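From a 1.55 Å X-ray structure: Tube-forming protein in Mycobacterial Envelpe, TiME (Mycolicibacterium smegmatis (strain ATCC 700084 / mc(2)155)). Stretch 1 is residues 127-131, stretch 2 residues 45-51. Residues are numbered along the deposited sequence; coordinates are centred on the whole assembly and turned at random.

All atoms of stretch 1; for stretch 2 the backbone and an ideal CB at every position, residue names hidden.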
# COMPACT_ATOMS: atom_id res chain seq x y z
N THR B 127 -6.38 6.47 18.11
CA THR B 127 -5.17 7.02 18.78
C THR B 127 -4.46 7.96 17.82
O THR B 127 -4.10 7.52 16.70
CB THR B 127 -4.24 5.89 19.25
OG1 THR B 127 -5.01 5.10 20.15
CG2 THR B 127 -2.99 6.41 19.91
N PHE B 128 -4.26 9.20 18.24
CA PHE B 128 -3.69 10.28 17.40
C PHE B 128 -2.21 10.49 17.72
O PHE B 128 -1.84 10.53 18.91
CB PHE B 128 -4.48 11.57 17.60
CG PHE B 128 -5.89 11.48 17.07
CD1 PHE B 128 -6.91 10.97 17.85
CD2 PHE B 128 -6.18 11.87 15.78
CE1 PHE B 128 -8.20 10.87 17.34
CE2 PHE B 128 -7.46 11.77 15.27
CZ PHE B 128 -8.47 11.27 16.06
N THR B 129 -1.40 10.65 16.68
CA THR B 129 0.03 11.01 16.79
C THR B 129 0.36 12.05 15.72
O THR B 129 -0.29 12.04 14.65
CB THR B 129 0.92 9.77 16.69
OG1 THR B 129 0.71 9.16 15.42
CG2 THR B 129 0.65 8.76 17.78
N GLY B 130 1.33 12.91 15.99
CA GLY B 130 1.80 13.90 15.00
C GLY B 130 2.72 14.91 15.64
O GLY B 130 2.46 15.30 16.80
N GLY B 131 3.75 15.31 14.90
CA GLY B 131 4.69 16.36 15.32
C GLY B 131 4.03 17.73 15.23
O GLY B 131 2.90 17.85 14.75
N UNK B 45 -10.25 18.56 21.32
CA UNK B 45 -8.96 19.02 20.71
C UNK B 45 -8.60 18.11 19.53
O UNK B 45 -7.74 18.51 18.74
CB UNK B 45 -7.83 19.01 21.74
N UNK B 46 -9.23 16.94 19.39
CA UNK B 46 -8.93 16.01 18.28
C UNK B 46 -9.93 16.17 17.13
O UNK B 46 -9.76 15.49 16.11
CB UNK B 46 -8.95 14.56 18.78
N UNK B 47 -10.91 17.08 17.25
CA UNK B 47 -11.96 17.25 16.21
C UNK B 47 -11.31 17.44 14.83
O UNK B 47 -11.69 16.72 13.89
CB UNK B 47 -12.86 18.44 16.54
N UNK B 48 -10.37 18.37 14.70
CA UNK B 48 -9.86 18.79 13.37
C UNK B 48 -8.71 17.88 12.91
O UNK B 48 -8.14 18.16 11.85
CB UNK B 48 -9.38 20.24 13.41
N UNK B 49 -8.42 16.81 13.65
CA UNK B 49 -7.54 15.70 13.19
C UNK B 49 -8.39 14.46 12.86
O UNK B 49 -7.88 13.58 12.14
CB UNK B 49 -6.50 15.35 14.26
N UNK B 50 -9.62 14.37 13.37
CA UNK B 50 -10.45 13.14 13.28
C UNK B 50 -10.90 12.88 11.83
O UNK B 50 -11.15 11.72 11.48
CB UNK B 50 -11.68 13.26 14.19
N UNK B 51 -11.00 13.93 11.01
CA UNK B 51 -11.28 13.79 9.57
C UNK B 51 -10.88 15.09 8.88
O UNK B 51 -10.45 16.02 9.57
CB UNK B 51 -12.75 13.47 9.31

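Stretch 1 offers one large apolar feature, the ring of Phe 128, whose CA-to-CB bond points toward stretch 2 (chi1 m, -68°); beyond it the strand ends and Gly 130 and Gly 131 leave the backbone bare. Each position is judged against these features.

At position 45 the ideal CB has no atom of stretch 1 within 5.5 Å, so the contact sets no preference. The residue is Val 45, in the m rotamer, and it takes no part.

Position 46 differs. Its CA-to-CB bond points toward stretch 1, and the ideal CB lies 4.0 Å from Phe 128 CE1, over the ring. A small side chain would suit, such as alanine, serine or cysteine; valine is possible if its branches avoid the ring. The residue is Cys 46. Its CB stands 4.2 Å from the centroid of the Phe 128 ring, 19° off the normal, a CH-pi contact over the face. With chi1 m (-74°), SG comes to 3.8 Å from Phe 128 CD1 and views the ring obliquely, 29° off the normal; the sulfur is also bonded covalently elsewhere in the structure.

At position 47 CA-to-CB points away, and many side chains would do. Phi/psi of -53/-51 is helical. The residue is Asn 47, which turns away from stretch 1.

Position 48 is out of reach of stretch 1, which therefore leaves it unspecified; Asn 48 is found there, and Asn 48 OD1 accepts a hydrogen bond from Asn 47 ND2 at 2.9 Å.

Position 49 points toward stretch 1, its ideal CB 3.8 Å from Phe 128 CD2. Past the phenylalanine lies the backbone of Thr 129 and Gly 130, so a long apolar or aromatic side chain could use the space: leucine, methionine, phenylalanine or tryptophan. Trp 49 is deposited (chi1 -86°, m). Its CB packs 3.8 Å from Phe 128 CD2, while the far end of the indole reaches the backbone of Thr 129 and Gly 130, with CZ3 3.8 Å from Thr 129 O and CH2 3.9 Å from Gly 130 CA. An ideal CB on Gly 130 would fall 2.9 Å from Trp 49 CH2, a clash, so the absent side chain makes room for the indole. The backbone contributes too: Trp 49 O lies 3.6 Å from Phe 128 CE2, at the ring edge.

At position 50 CA-to-CB points sideways, with the ideal CB 4.2 Å from Phe 128 CZ. A compact side chain suffices, though a larger one directed past the ring is conceivable. Ala 50 places CB 4.1 Å from Phe 128 CZ and CA 3.8 Å from Phe 128 CE2.

Position 51 points away and is unconstrained; Asp 51 makes its hydrogen bonds outside this contact.

Stretch 2, residues 45-51: VCNNWAD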
# COMPACT_ATOMS: atom_id res chain seq x y z
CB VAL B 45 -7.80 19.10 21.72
CG1 VAL B 45 -8.12 20.07 22.85
CG2 VAL B 45 -7.39 17.73 22.25
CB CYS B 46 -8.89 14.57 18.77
SG CYS B 46 -7.37 14.23 19.70
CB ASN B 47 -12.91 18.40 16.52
CG ASN B 47 -14.14 18.35 15.66
OD1 ASN B 47 -15.09 17.64 15.97
ND2 ASN B 47 -14.12 19.07 14.54
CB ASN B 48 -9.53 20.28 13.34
CG ASN B 48 -10.75 21.13 13.53
OD1 ASN B 48 -11.88 20.63 13.58
ND2 ASN B 48 -10.55 22.43 13.65
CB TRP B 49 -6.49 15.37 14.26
CG TRP B 49 -5.24 16.19 14.19
CD1 TRP B 49 -5.01 17.35 13.49
CD2 TRP B 49 -4.01 15.90 14.88
NE1 TRP B 49 -3.73 17.79 13.70
CE2 TRP B 49 -3.09 16.92 14.55
CE3 TRP B 49 -3.60 14.87 15.74
CZ2 TRP B 49 -1.79 16.93 15.04
CZ3 TRP B 49 -2.31 14.88 16.22
CH2 TRP B 49 -1.42 15.90 15.88
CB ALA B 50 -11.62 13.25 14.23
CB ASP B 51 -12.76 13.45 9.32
CG ASP B 51 -13.04 12.73 8.01
OD1 ASP B 51 -12.12 12.61 7.17
OD2 ASP B 51 -14.18 12.26 7.85
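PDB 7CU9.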